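Local structure of aminodeoxyfutalosine deaminase (Deinococcus radiodurans, 2IMR) at residues V90-A98 with V384-V395; I312-V322 with F337-E348. The protein catalyses the zinc-dependent deamination of aminodeoxyfutalosine to futalosine, a step of menaquinone biosynthesis. All coordinates share one frame; numbering follows the deposited sequence.

Interaction 2 lies within the amidohydrolase TIM barrel; interaction 1 joins the barrel's last helix to the chain leading in from the small sheet of strand 45-47. Along the chain, interaction 2 is nested inside the long loop that interaction 1 closes. Interaction 1 is buried: an extended, proline-rich segment lies on helix 380-395, and valines, alanines and prolines meet it around a single backbone bond. Interaction 2 is only partly buried; two neighbouring helix-to-strand units pack side by side, with phenylalanines and aliphatic groups inside and glycine turns near the surface. Their centres are about 17 Å apart, yet they touch: Arg393 of the helix forms a salt bridge with Glu348, and Ala386 packs against Trp339.

Interaction 1: V90-A98 with V384-V395; sequences VIAPPPVNA and VRAAVKGGQRVV
The lead-in to the first strand of the TIM barrel runs over the last helix, 380-395, and Val96 is its main foothold. The Val96 N-H donates to Ala387 O (2.9 Å, 159° at the hydrogen), tilted 30° from the carbonyl plane. Ala387 lies in the wider pi-type turn at 386-390, where Ala386 O and Val388 O accept the helix's own bonds and its carbonyl takes that from Val96. With CG1 anti to its N (chi1 169°), Val96 sends that methyl tip to tip against Val395 CG2 at 3.6 Å, while its CG2 rests 3.8 Å from Gln392 N. Glycine suits position 391 because a beta carbon would collide with Val96 CB. Shortening Val96 to an alanine removes both methyls, which would probably open a gap beside Gly391 and cost Val395 CG2 its closest contact here. Val388 CG2 lies 3.5 Å from Pro93 O, and Pro95 CB meets Ala387 CB at 3.9 Å; proline rings suit this extended path by restricting the backbone. Val90 and Val384 meet tip to tip, their CG2 methyls 4.1 Å apart. Strand 90-91 pairs with strand 45-47, helix 365-374 packs on Pro95 and Ala387, and strand 349-351 on Ala98, beside zinc ligand His99.

Interaction 2: I312-V322 with F337-E348; sequences IARVARAGCAV and FDWPAFAAAGVE
Ile312 packs against Ala341, Phe342 and Ala345, the tight part of this contact. Its CG1 stands over one face of the Phe342 ring in a CH-pi contact, 4.2 Å from the centroid, while Phe337 CE1 lies above the opposite face, likewise offset toward the rim. Ile312 CG2 presses on Ala345 CB at 3.5 Å, closer than usual for two carbons; alanine's small side chain fits this close approach. Val347 sets CG1 anti to its N (chi1 179°), bringing that methyl 4.0 Å from Val315 CG1 and leaving CG2 to meet Ala316 CB at 3.9 Å. Val322 CG2 reaches Phe337 CZ, also at 3.9 Å. The solvent side is looser: Ala316 and Ala345 form a partly exposed rim, and at the exposed turns Gly319 and Gly346 have the positive phi that suits glycine, the latter in a Schellman motif. A water bridges two backbones, donating to Cys320 O (2.7 Å) and accepting from Glu348 N, whose carboxylate leads away toward Arg393 of helix 380-395. Val322 N donates almost straight to Glu348 O (2.9 Å, 165°), starting the pairing of parallel strands 322-324 and 349-351, as expected of adjacent beta-alpha units in a TIM barrel.

Interaction 1: V90-A98 with V384-V395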
# COMPACT_ATOMS: atom_id res chain seq x y z
N VAL A 90 8.51 17.96 7.72
CA VAL A 90 8.63 17.55 6.34
C VAL A 90 8.12 18.50 5.27
O VAL A 90 7.04 19.09 5.38
CB VAL A 90 7.92 16.19 6.11
CG1 VAL A 90 8.04 15.77 4.66
CG2 VAL A 90 8.50 15.14 7.05
N ILE A 91 8.93 18.65 4.22
CA ILE A 91 8.56 19.44 3.06
C ILE A 91 8.73 18.47 1.91
O ILE A 91 9.85 18.01 1.64
CB ILE A 91 9.47 20.66 2.84
CG1 ILE A 91 9.24 21.69 3.94
CG2 ILE A 91 9.18 21.26 1.48
CD1 ILE A 91 10.07 22.95 3.79
N ALA A 92 7.63 18.14 1.24
CA ALA A 92 7.66 17.20 0.12
C ALA A 92 6.31 17.13 -0.56
O ALA A 92 5.30 17.58 -0.01
CB ALA A 92 8.06 15.80 0.63
N PRO A 93 6.26 16.57 -1.78
CA PRO A 93 4.99 16.46 -2.48
C PRO A 93 4.03 15.66 -1.61
O PRO A 93 4.48 14.94 -0.71
CB PRO A 93 5.36 15.72 -3.76
CG PRO A 93 6.78 16.16 -4.00
CD PRO A 93 7.37 16.08 -2.62
N PRO A 94 2.71 15.77 -1.84
CA PRO A 94 1.77 15.00 -1.02
C PRO A 94 2.08 13.52 -1.17
O PRO A 94 2.31 13.03 -2.28
CB PRO A 94 0.41 15.39 -1.60
CG PRO A 94 0.73 15.76 -3.02
CD PRO A 94 2.00 16.54 -2.87
N PRO A 95 2.07 12.77 -0.05
CA PRO A 95 2.36 11.34 -0.11
C PRO A 95 1.29 10.49 -0.78
O PRO A 95 0.12 10.85 -0.84
CB PRO A 95 2.54 10.97 1.36
CG PRO A 95 1.53 11.87 2.03
CD PRO A 95 1.75 13.19 1.32
N VAL A 96 1.73 9.35 -1.30
CA VAL A 96 0.83 8.41 -1.95
C VAL A 96 0.37 7.38 -0.93
O VAL A 96 1.17 6.88 -0.13
CB VAL A 96 1.56 7.66 -3.09
CG1 VAL A 96 0.69 6.50 -3.60
CG2 VAL A 96 1.88 8.63 -4.23
N ASN A 97 -0.92 7.08 -0.93
CA ASN A 97 -1.45 6.07 -0.03
C ASN A 97 -1.49 4.85 -0.93
O ASN A 97 -2.48 4.62 -1.64
CB ASN A 97 -2.87 6.41 0.43
CG ASN A 97 -3.34 5.51 1.55
OD1 ASN A 97 -2.88 4.37 1.67
ND2 ASN A 97 -4.26 6.00 2.37
N ALA A 98 -0.41 4.08 -0.89
CA ALA A 98 -0.23 2.90 -1.74
C ALA A 98 -1.11 1.69 -1.45
O ALA A 98 -1.10 0.74 -2.23
CB ALA A 98 1.25 2.49 -1.73
N VAL A 384 10.30 9.22 4.15
CA VAL A 384 9.67 10.21 3.29
C VAL A 384 9.75 9.81 1.82
O VAL A 384 8.76 9.91 1.10
CB VAL A 384 10.29 11.60 3.52
CG1 VAL A 384 9.70 12.62 2.56
CG2 VAL A 384 10.04 12.03 4.96
N ARG A 385 10.92 9.35 1.38
CA ARG A 385 11.06 8.94 -0.01
C ARG A 385 10.07 7.81 -0.31
O ARG A 385 9.45 7.78 -1.37
CB ARG A 385 12.48 8.45 -0.28
CG ARG A 385 12.63 7.84 -1.66
CD ARG A 385 13.87 6.97 -1.77
NE ARG A 385 13.71 5.98 -2.84
CZ ARG A 385 13.49 6.29 -4.11
NH1 ARG A 385 13.41 7.56 -4.48
NH2 ARG A 385 13.33 5.33 -5.01
N ALA A 386 9.92 6.89 0.63
CA ALA A 386 8.99 5.77 0.45
C ALA A 386 7.56 6.27 0.31
O ALA A 386 6.82 5.84 -0.57
CB ALA A 386 9.10 4.81 1.63
N ALA A 387 7.17 7.19 1.20
CA ALA A 387 5.82 7.73 1.18
C ALA A 387 5.46 8.37 -0.15
O ALA A 387 4.34 8.22 -0.65
CB ALA A 387 5.64 8.75 2.31
N VAL A 388 6.42 9.08 -0.73
CA VAL A 388 6.18 9.77 -1.99
C VAL A 388 6.60 9.00 -3.24
O VAL A 388 5.75 8.61 -4.04
CB VAL A 388 6.89 11.14 -1.99
CG1 VAL A 388 6.63 11.87 -3.31
CG2 VAL A 388 6.41 11.98 -0.82
N LYS A 389 7.90 8.78 -3.41
CA LYS A 389 8.39 8.07 -4.59
C LYS A 389 8.05 6.59 -4.59
O LYS A 389 7.62 6.04 -5.60
CB LYS A 389 9.90 8.25 -4.74
CG LYS A 389 10.46 7.62 -6.01
CD LYS A 389 9.82 8.23 -7.26
CE LYS A 389 10.39 7.61 -8.53
NZ LYS A 389 9.83 8.25 -9.77
N GLY A 390 8.24 5.94 -3.45
CA GLY A 390 7.93 4.52 -3.36
C GLY A 390 6.50 4.25 -3.78
O GLY A 390 6.24 3.38 -4.61
N GLY A 391 5.56 5.01 -3.22
CA GLY A 391 4.16 4.83 -3.55
C GLY A 391 3.83 5.12 -5.00
O GLY A 391 3.04 4.41 -5.63
N GLN A 392 4.45 6.17 -5.54
CA GLN A 392 4.22 6.55 -6.93
C GLN A 392 4.64 5.40 -7.85
O GLN A 392 3.96 5.09 -8.83
CB GLN A 392 5.03 7.81 -7.25
CG GLN A 392 4.72 8.46 -8.60
CD GLN A 392 5.35 7.73 -9.77
OE1 GLN A 392 6.52 7.36 -9.73
NE2 GLN A 392 4.57 7.53 -10.83
N ARG A 393 5.75 4.75 -7.53
CA ARG A 393 6.22 3.65 -8.35
C ARG A 393 5.25 2.47 -8.32
O ARG A 393 5.07 1.77 -9.32
CB ARG A 393 7.61 3.21 -7.90
CG ARG A 393 8.64 4.33 -8.02
CD ARG A 393 10.04 3.78 -7.89
NE ARG A 393 10.34 2.88 -9.00
CZ ARG A 393 11.24 1.89 -8.94
NH1 ARG A 393 11.92 1.67 -7.83
NH2 ARG A 393 11.44 1.13 -10.01
N VAL A 394 4.61 2.26 -7.17
CA VAL A 394 3.65 1.17 -7.01
C VAL A 394 2.32 1.45 -7.70
O VAL A 394 1.82 0.62 -8.46
CB VAL A 394 3.37 0.89 -5.50
CG1 VAL A 394 2.19 -0.06 -5.35
CG2 VAL A 394 4.60 0.28 -4.85
N VAL A 395 1.75 2.63 -7.46
CA VAL A 395 0.45 2.96 -8.03
C VAL A 395 0.46 3.68 -9.36
O VAL A 395 -0.58 3.81 -10.01
CB VAL A 395 -0.40 3.80 -7.03
CG1 VAL A 395 -0.43 3.12 -5.68
CG2 VAL A 395 0.17 5.21 -6.91

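Interaction 2: I312-V322 with F337-E348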
# COMPACT_ATOMS: atom_id res chain seq x y z
N ILE A 312 12.71 -12.78 2.19
CA ILE A 312 13.18 -11.47 1.74
C ILE A 312 14.07 -11.59 0.51
O ILE A 312 13.95 -10.81 -0.43
CB ILE A 312 13.92 -10.74 2.88
CG1 ILE A 312 12.93 -10.43 4.01
CG2 ILE A 312 14.54 -9.44 2.36
CD1 ILE A 312 13.56 -9.90 5.28
N ALA A 313 14.95 -12.60 0.50
CA ALA A 313 15.84 -12.82 -0.63
C ALA A 313 15.04 -13.15 -1.89
O ALA A 313 15.35 -12.69 -2.98
CB ALA A 313 16.82 -13.95 -0.31
N ARG A 314 13.98 -13.95 -1.73
CA ARG A 314 13.14 -14.32 -2.87
C ARG A 314 12.43 -13.10 -3.44
O ARG A 314 12.30 -12.95 -4.66
CB ARG A 314 12.11 -15.38 -2.45
CG ARG A 314 12.71 -16.72 -2.05
CD ARG A 314 11.64 -17.68 -1.54
NE ARG A 314 12.17 -19.00 -1.19
CZ ARG A 314 12.42 -19.97 -2.07
NH1 ARG A 314 12.19 -19.78 -3.36
NH2 ARG A 314 12.90 -21.13 -1.65
N VAL A 315 11.95 -12.23 -2.55
CA VAL A 315 11.26 -11.01 -2.96
C VAL A 315 12.20 -10.09 -3.73
O VAL A 315 11.84 -9.52 -4.76
CB VAL A 315 10.69 -10.26 -1.73
CG1 VAL A 315 10.15 -8.90 -2.13
CG2 VAL A 315 9.60 -11.10 -1.09
N ALA A 316 13.41 -9.93 -3.20
CA ALA A 316 14.42 -9.09 -3.83
C ALA A 316 14.78 -9.59 -5.23
O ALA A 316 14.88 -8.82 -6.18
CB ALA A 316 15.66 -9.03 -2.95
N ARG A 317 14.97 -10.90 -5.34
CA ARG A 317 15.32 -11.53 -6.62
C ARG A 317 14.24 -11.30 -7.68
O ARG A 317 14.55 -11.04 -8.85
CB ARG A 317 15.53 -13.03 -6.42
CG ARG A 317 15.70 -13.82 -7.72
CD ARG A 317 16.04 -15.28 -7.45
NE ARG A 317 15.01 -15.97 -6.68
CZ ARG A 317 15.07 -17.26 -6.37
NH1 ARG A 317 16.10 -17.99 -6.77
NH2 ARG A 317 14.10 -17.82 -5.67
N ALA A 318 12.98 -11.40 -7.26
CA ALA A 318 11.86 -11.23 -8.17
C ALA A 318 11.63 -9.78 -8.58
O ALA A 318 10.99 -9.50 -9.60
CB ALA A 318 10.59 -11.80 -7.54
N GLY A 319 12.14 -8.85 -7.78
CA GLY A 319 11.96 -7.44 -8.09
C GLY A 319 10.59 -6.93 -7.69
O GLY A 319 10.07 -5.97 -8.28
N CYS A 320 9.99 -7.56 -6.68
CA CYS A 320 8.67 -7.15 -6.20
C CYS A 320 8.78 -5.97 -5.24
O CYS A 320 9.73 -5.88 -4.45
CB CYS A 320 7.98 -8.30 -5.45
SG CYS A 320 7.49 -9.74 -6.42
N ALA A 321 7.82 -5.06 -5.30
CA ALA A 321 7.80 -3.92 -4.39
C ALA A 321 6.89 -4.37 -3.25
O ALA A 321 6.09 -5.29 -3.42
CB ALA A 321 7.22 -2.70 -5.08
N VAL A 322 7.01 -3.74 -2.09
CA VAL A 322 6.17 -4.10 -0.96
C VAL A 322 5.54 -2.86 -0.34
O VAL A 322 6.14 -1.78 -0.35
CB VAL A 322 6.97 -4.84 0.15
CG1 VAL A 322 7.53 -6.14 -0.41
CG2 VAL A 322 8.08 -3.96 0.68
N PHE A 337 6.62 -4.90 10.61
CA PHE A 337 7.30 -5.05 9.32
C PHE A 337 8.78 -4.73 9.54
O PHE A 337 9.11 -3.70 10.11
CB PHE A 337 6.70 -4.06 8.31
CG PHE A 337 7.42 -3.99 7.00
CD1 PHE A 337 7.39 -5.05 6.10
CD2 PHE A 337 8.10 -2.82 6.63
CE1 PHE A 337 8.02 -4.96 4.87
CE2 PHE A 337 8.74 -2.72 5.40
CZ PHE A 337 8.70 -3.80 4.51
N ASP A 338 9.67 -5.61 9.08
CA ASP A 338 11.10 -5.38 9.25
C ASP A 338 11.62 -4.48 8.13
O ASP A 338 12.26 -4.95 7.19
CB ASP A 338 11.86 -6.72 9.23
CG ASP A 338 13.25 -6.60 9.82
OD1 ASP A 338 13.80 -5.48 9.83
OD2 ASP A 338 13.80 -7.63 10.26
N TRP A 339 11.34 -3.19 8.22
CA TRP A 339 11.77 -2.27 7.18
C TRP A 339 13.29 -2.29 6.99
O TRP A 339 13.78 -2.38 5.86
CB TRP A 339 11.31 -0.84 7.49
CG TRP A 339 11.30 0.07 6.29
CD1 TRP A 339 12.24 0.12 5.29
CD2 TRP A 339 10.35 1.09 6.00
NE1 TRP A 339 11.92 1.11 4.40
CE2 TRP A 339 10.77 1.73 4.81
CE3 TRP A 339 9.18 1.54 6.63
CZ2 TRP A 339 10.06 2.79 4.24
CZ3 TRP A 339 8.47 2.59 6.07
CH2 TRP A 339 8.91 3.21 4.88
N PRO A 340 14.06 -2.21 8.08
CA PRO A 340 15.51 -2.23 7.87
C PRO A 340 16.02 -3.44 7.08
O PRO A 340 16.94 -3.31 6.26
CB PRO A 340 16.09 -2.15 9.29
CG PRO A 340 14.94 -2.53 10.18
CD PRO A 340 13.73 -1.99 9.50
N ALA A 341 15.42 -4.60 7.31
CA ALA A 341 15.83 -5.82 6.60
C ALA A 341 15.49 -5.71 5.11
O ALA A 341 16.29 -6.09 4.26
CB ALA A 341 15.14 -7.04 7.22
N PHE A 342 14.30 -5.20 4.81
CA PHE A 342 13.88 -5.04 3.42
C PHE A 342 14.72 -3.97 2.71
O PHE A 342 15.09 -4.13 1.55
CB PHE A 342 12.40 -4.68 3.36
CG PHE A 342 11.48 -5.87 3.42
CD1 PHE A 342 11.03 -6.48 2.24
CD2 PHE A 342 11.07 -6.40 4.64
CE1 PHE A 342 10.19 -7.60 2.29
CE2 PHE A 342 10.23 -7.52 4.70
CZ PHE A 342 9.79 -8.11 3.52
N ALA A 343 15.02 -2.90 3.43
CA ALA A 343 15.82 -1.81 2.87
C ALA A 343 17.22 -2.33 2.53
O ALA A 343 17.75 -2.06 1.45
CB ALA A 343 15.91 -0.67 3.86
N ALA A 344 17.81 -3.07 3.46
CA ALA A 344 19.14 -3.63 3.26
C ALA A 344 19.17 -4.58 2.06
O ALA A 344 20.17 -4.66 1.34
CB ALA A 344 19.59 -4.36 4.51
N ALA A 345 18.06 -5.28 1.82
CA ALA A 345 17.97 -6.21 0.70
C ALA A 345 17.70 -5.49 -0.62
O ALA A 345 17.70 -6.10 -1.69
CB ALA A 345 16.87 -7.25 0.96
N GLY A 346 17.46 -4.18 -0.53
CA GLY A 346 17.22 -3.39 -1.72
C GLY A 346 15.82 -3.48 -2.30
O GLY A 346 15.60 -3.20 -3.48
N VAL A 347 14.86 -3.87 -1.46
CA VAL A 347 13.48 -3.99 -1.89
C VAL A 347 12.78 -2.63 -1.80
O VAL A 347 12.91 -1.94 -0.80
CB VAL A 347 12.72 -5.01 -1.01
CG1 VAL A 347 11.27 -5.12 -1.46
CG2 VAL A 347 13.42 -6.37 -1.09
N GLU A 348 12.07 -2.26 -2.86
CA GLU A 348 11.35 -0.99 -2.90
C GLU A 348 10.17 -1.06 -1.93
O GLU A 348 9.34 -1.96 -2.01
CB GLU A 348 10.83 -0.73 -4.32
CG GLU A 348 10.01 0.56 -4.48
CD GLU A 348 10.84 1.81 -4.27
OE1 GLU A 348 11.32 2.04 -3.14
OE2 GLU A 348 11.00 2.58 -5.24
O HOH W 1 11.84 -4.23 -5.02